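Local coordinates for protein dTor_3x33L (Synthetic construct, PDB 4YY2) that is a computationally designed protein with no known natural function, built as a left-handed closed toroid of three tandem alpha-helical repeats, at residues L15-S20 and E25-K30; K33-R36 and S40-E43. All coordinates share one frame; numbering follows the deposited sequence.

Contact 1. Residues L15-S20 and E25-K30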
loop_
_atom_site.group_PDB
_atom_site.type_symbol
_atom_site.label_atom_id
_atom_site.label_comp_id
_atom_site.label_asym_id
_atom_site.label_seq_id
_atom_site.Cartn_x
_atom_site.Cartn_y
_atom_site.Cartn_z
ATOM N N LEU A 15 0.554 -6.650 2.947
ATOM C CA LEU A 15 -0.728 -6.105 3.338
ATOM C C LEU A 15 -1.606 -5.878 2.111
ATOM O O LEU A 15 -2.825 -6.066 2.174
ATOM C CB LEU A 15 -0.569 -4.795 4.173
ATOM C CG LEU A 15 0.070 -4.998 5.538
ATOM C CD1 LEU A 15 0.397 -3.715 6.224
ATOM C CD2 LEU A 15 -0.753 -5.908 6.448
ATOM N N ILE A 16 -1.004 -5.365 1.035
ATOM C CA ILE A 16 -1.726 -5.137 -0.247
ATOM C C ILE A 16 -2.213 -6.455 -0.856
ATOM O O ILE A 16 -3.395 -6.546 -1.272
ATOM C CB ILE A 16 -0.878 -4.330 -1.232
ATOM C CG1 ILE A 16 -0.652 -2.900 -0.676
ATOM C CG2 ILE A 16 -1.517 -4.335 -2.604
ATOM C CD1 ILE A 16 0.448 -2.134 -1.384
ATOM N N ALA A 17 -1.365 -7.494 -0.823
ATOM C CA ALA A 17 -1.843 -8.809 -1.209
ATOM C C ALA A 17 -3.069 -9.292 -0.454
ATOM O O ALA A 17 -4.067 -9.816 -1.056
ATOM C CB ALA A 17 -0.728 -9.829 -1.089
ATOM N N GLU A 18 -3.029 -9.174 0.878
ATOM C CA GLU A 18 -4.217 -9.547 1.671
ATOM C C GLU A 18 -5.453 -8.759 1.269
ATOM O O GLU A 18 -6.593 -9.335 1.140
ATOM C CB GLU A 18 -3.952 -9.404 3.141
ATOM C CG GLU A 18 -4.942 -10.163 4.002
ATOM C CD GLU A 18 -4.447 -10.471 5.412
ATOM O OE1 GLU A 18 -3.512 -9.786 5.891
ATOM O OE2 GLU A 18 -5.007 -11.429 6.042
ATOM N N ALA A 19 -5.278 -7.463 1.022
ATOM C CA ALA A 19 -6.438 -6.586 0.701
ATOM C C ALA A 19 -6.977 -6.924 -0.703
ATOM O O ALA A 19 -8.155 -6.696 -0.967
ATOM C CB ALA A 19 -6.068 -5.091 0.754
ATOM N N SER A 20 -6.113 -7.451 -1.579
ATOM C CA SER A 20 -6.350 -7.760 -2.980
ATOM C C SER A 20 -6.837 -9.167 -3.228
ATOM O O SER A 20 -7.225 -9.444 -4.329
ATOM C CB SER A 20 -5.021 -7.663 -3.798
ATOM O OG SER A 20 -4.491 -6.331 -3.795
ATOM N N GLU A 25 3.679 -13.069 -3.646
ATOM C CA GLU A 25 4.571 -13.083 -4.837
ATOM C C GLU A 25 3.974 -12.416 -6.088
ATOM O O GLU A 25 4.695 -11.815 -6.859
ATOM C CB GLU A 25 5.110 -14.483 -5.216
ATOM C CG GLU A 25 6.206 -14.981 -4.313
ATOM C CD GLU A 25 7.453 -14.054 -4.289
ATOM O OE1 GLU A 25 8.036 -13.758 -5.380
ATOM O OE2 GLU A 25 7.847 -13.653 -3.162
ATOM N N GLU A 26 2.664 -12.603 -6.303
ATOM C CA GLU A 26 1.949 -11.959 -7.396
ATOM C C GLU A 26 2.061 -10.442 -7.277
ATOM O O GLU A 26 2.393 -9.710 -8.225
ATOM C CB GLU A 26 0.469 -12.426 -7.393
ATOM C CG GLU A 26 0.314 -13.772 -8.030
ATOM C CD GLU A 26 -1.059 -14.395 -7.842
ATOM O OE1 GLU A 26 -1.812 -14.031 -6.924
ATOM O OE2 GLU A 26 -1.364 -15.276 -8.624
ATOM N N VAL A 27 1.849 -9.950 -6.042
ATOM C CA VAL A 27 1.886 -8.510 -5.850
ATOM C C VAL A 27 3.345 -8.010 -6.051
ATOM O O VAL A 27 3.566 -6.986 -6.713
ATOM C CB VAL A 27 1.344 -8.172 -4.463
ATOM C CG1 VAL A 27 1.589 -6.701 -4.114
ATOM C CG2 VAL A 27 -0.135 -8.496 -4.480
ATOM N N LYS A 28 4.290 -8.741 -5.509
ATOM C CA LYS A 28 5.704 -8.410 -5.631
ATOM C C LYS A 28 6.074 -8.340 -7.069
ATOM O O LYS A 28 6.807 -7.446 -7.484
ATOM C CB LYS A 28 6.566 -9.516 -4.995
ATOM C CG LYS A 28 8.071 -9.272 -5.052
ATOM C CD LYS A 28 8.929 -10.349 -4.379
ATOM C CE LYS A 28 10.394 -9.916 -4.370
ATOM N NZ LYS A 28 11.254 -10.826 -3.585
ATOM N N GLU A 29 5.665 -9.329 -7.847
ATOM C CA GLU A 29 6.075 -9.338 -9.252
ATOM C C GLU A 29 5.450 -8.199 -10.024
ATOM O O GLU A 29 6.135 -7.617 -10.877
ATOM C CB GLU A 29 5.870 -10.655 -9.950
ATOM C CG GLU A 29 6.768 -11.741 -9.390
ATOM C CD GLU A 29 8.226 -11.639 -9.815
ATOM O OE1 GLU A 29 8.618 -10.795 -10.653
ATOM O OE2 GLU A 29 8.968 -12.419 -9.242
ATOM N N LYS A 30 4.185 -7.886 -9.768
ATOM C CA LYS A 30 3.579 -6.680 -10.356
ATOM C C LYS A 30 4.340 -5.397 -10.001
ATOM O O LYS A 30 4.644 -4.580 -10.859
ATOM C CB LYS A 30 2.120 -6.498 -9.932
ATOM C CG LYS A 30 1.167 -7.451 -10.635
ATOM C CD LYS A 30 -0.175 -7.575 -9.907
ATOM C CE LYS A 30 -1.036 -6.356 -10.110
ATOM N NZ LYS A 30 -2.337 -6.632 -9.439
#
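Val27 sets its two methyl groups against helix 8-20, CG2 on Ala17 and CG1 on Ile16. CG2 sits 3.7 Å from Ala17 CB and equally near Ala17 CA, so this branch lies against the alanine methyl and the backbone carbon that carries it. With no side chain beyond CB on Ala17, the two backbones come close: Ala17 CA and Val27 CA are 6.0 Å apart. The second branch makes a looser touch, Val27 CG1 standing 4.2 Å from Ile16 CG2, and the two branched side chains cross at about a right angle. The valine torsion divides the methyls between the two neighbours: CG1 is anti to the backbone N (chi1 170°) and reaches Ile16, while CG2, beside the backbone N, is left for Ala17. All three residues are buried, and no hydrogen bond spans the segments; the interface is apolar. Ile16 also packs on Leu45 and Ile49 of helix 41-53 and on Ile82 of helix 74-86, so the same side chain belongs to the apolar packing of both those helices.

At the end of helix 8-20, Ser20 turns its hydroxyl back onto its own helix. Ser20 OG donates to Ile16 O at 2.8 Å, from above the carbonyl plane rather than along a lone pair, with a C=O...OG angle of 132°. The same oxygen also accepts from Ser20 N, so two donors from one residue grip it, and the hydroxyl is satisfied within the last turn. On helix 24-36, Lys30 forms a salt bridge with Glu51 of helix 41-53. Close alanine-valine packing between consecutive helices joined by a short loop is the arrangement of a helical hairpin, here within a designed alpha/alpha toroid.

Contact 2. Residues K33-R36 and S40-E43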
loop_
_atom_site.group_PDB
_atom_site.type_symbol
_atom_site.label_atom_id
_atom_site.label_comp_id
_atom_site.label_asym_id
_atom_site.label_seq_id
_atom_site.Cartn_x
_atom_site.Cartn_y
_atom_site.Cartn_z
ATOM N N LYS A 33 7.756 -5.304 -11.835
ATOM C CA LYS A 33 7.559 -5.032 -13.269
ATOM C C LYS A 33 7.236 -3.559 -13.543
ATOM O O LYS A 33 7.690 -2.950 -14.536
ATOM C CB LYS A 33 6.412 -5.927 -13.785
ATOM C CG LYS A 33 5.967 -5.684 -15.200
ATOM C CD LYS A 33 4.462 -5.945 -15.240
ATOM C CE LYS A 33 4.129 -7.423 -15.279
ATOM N NZ LYS A 33 3.482 -7.793 -16.589
ATOM N N GLU A 34 6.425 -2.970 -12.707
ATOM C CA GLU A 34 6.081 -1.543 -12.862
ATOM C C GLU A 34 7.261 -0.596 -12.610
ATOM O O GLU A 34 7.424 0.394 -13.309
ATOM C CB GLU A 34 4.884 -1.158 -11.961
ATOM C CG GLU A 34 3.588 -1.835 -12.316
ATOM C CD GLU A 34 3.061 -1.551 -13.718
ATOM O OE1 GLU A 34 3.194 -0.405 -14.229
ATOM O OE2 GLU A 34 2.507 -2.513 -14.317
ATOM N N LEU A 35 8.100 -0.947 -11.633
ATOM C CA LEU A 35 9.329 -0.229 -11.398
ATOM C C LEU A 35 10.235 -0.261 -12.623
ATOM O O LEU A 35 10.897 0.742 -12.960
ATOM C CB LEU A 35 10.070 -0.817 -10.199
ATOM C CG LEU A 35 9.367 -0.557 -8.847
ATOM C CD1 LEU A 35 10.149 -1.257 -7.746
ATOM C CD2 LEU A 35 9.257 0.926 -8.549
ATOM N N ARG A 36 10.277 -1.409 -13.289
ATOM C CA ARG A 36 11.110 -1.570 -14.497
ATOM C C ARG A 36 10.639 -0.665 -15.659
ATOM O O ARG A 36 11.426 -0.352 -16.572
ATOM C CB ARG A 36 11.172 -3.025 -14.935
ATOM C CG ARG A 36 12.062 -3.878 -14.084
ATOM C CD ARG A 36 12.403 -5.205 -14.757
ATOM N NE ARG A 36 11.250 -6.076 -14.971
ATOM C CZ ARG A 36 10.752 -6.926 -14.081
ATOM N NH1 ARG A 36 11.250 -7.021 -12.868
ATOM N NH2 ARG A 36 9.706 -7.668 -14.410
ATOM N N SER A 40 8.104 5.084 -9.647
ATOM C CA SER A 40 8.685 5.163 -8.310
ATOM C C SER A 40 7.956 4.169 -7.435
ATOM O O SER A 40 6.775 3.940 -7.629
ATOM C CB SER A 40 8.557 6.602 -7.621
ATOM O OG SER A 40 7.222 6.930 -7.067
ATOM N N PRO A 41 8.620 3.672 -6.379
ATOM C CA PRO A 41 7.900 2.754 -5.484
ATOM C C PRO A 41 6.640 3.328 -4.858
ATOM O O PRO A 41 5.625 2.623 -4.771
ATOM C CB PRO A 41 8.910 2.490 -4.381
ATOM C CG PRO A 41 10.221 2.674 -5.045
ATOM C CD PRO A 41 10.051 3.776 -6.018
ATOM N N THR A 42 6.658 4.575 -4.414
ATOM C CA THR A 42 5.405 5.124 -3.851
ATOM C C THR A 42 4.271 5.144 -4.870
ATOM O O THR A 42 3.084 4.722 -4.576
ATOM C CB THR A 42 5.587 6.559 -3.290
ATOM O OG1 THR A 42 6.581 6.538 -2.256
ATOM C CG2 THR A 42 4.263 7.055 -2.692
ATOM N N GLU A 43 4.566 5.632 -6.056
ATOM C CA GLU A 43 3.554 5.657 -7.112
ATOM C C GLU A 43 2.961 4.273 -7.402
ATOM O O GLU A 43 1.737 4.118 -7.552
ATOM C CB GLU A 43 4.211 6.157 -8.398
ATOM C CG GLU A 43 3.303 6.489 -9.519
ATOM C CD GLU A 43 4.086 6.911 -10.759
ATOM O OE1 GLU A 43 5.343 6.834 -10.803
ATOM O OE2 GLU A 43 3.418 7.308 -11.677
#
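Leu35 and Pro41 supply the apolar part of this surface contact. One branch of the leucine does the touching: CD2 lies 3.6 Å from Pro41 N and 3.7 Å from Ser40 C, so the methyl rests on the peptide link between these two residues. It also meets the proline ring, at 3.9 Å from Pro41 CD and slightly farther from CG. The CB of Leu35 does not aim straight at the other segment. CG lies beside the backbone N (chi1 -69°); CD1 continues the chain anti to CA (chi2 177°), and CD2, the other branch, makes the contact. Leu35 also packs on Val44, one turn into helix 41-53.

The polar part lies inside segment 40-43, where Ser40 occupies the N-cap. Ser40 OG accepts from Glu43 N at 3.1 Å, with an N-H...O angle of 166°, which satisfies an amide of the first helical turn. The glutamate answers in the other direction: Glu43 OE1 receives Ser40 N in a weak bond of 3.5 Å. Together they form a capping box, with the nearly extended glutamate side chain reaching back to the serine amide.

The salt bridges near the contact do not cross it. Glu34 pairs with Lys37 and Lys39 of the connecting loop, one through each carboxylate oxygen. The chemistry is thus divided: the capping box closes off the first turn of helix 41-53, while between the two segments the contact is apolar, made by one leucine methyl on the serine-proline link and the proline ring.

Overall arrangement
Contact 1 and contact 2 follow one another along the chain, the first closing before the second opens, and their centres lie 14 Å apart. Helix 24-36 is common to both: its early part packs on helix 8-20 in contact 1, and its C-terminal part, residues 33-36, meets the start of helix 41-53 in contact 2. The two do not otherwise touch. Contact 1 is buried, its centre about 9 Å from the centre of the chain, whereas contact 2 lies at the surface, its centre about 12 Å from that point. One helix is therefore tied near opposite ends to its predecessor and its successor, consistent with helix-to-helix succession around the designed toroid.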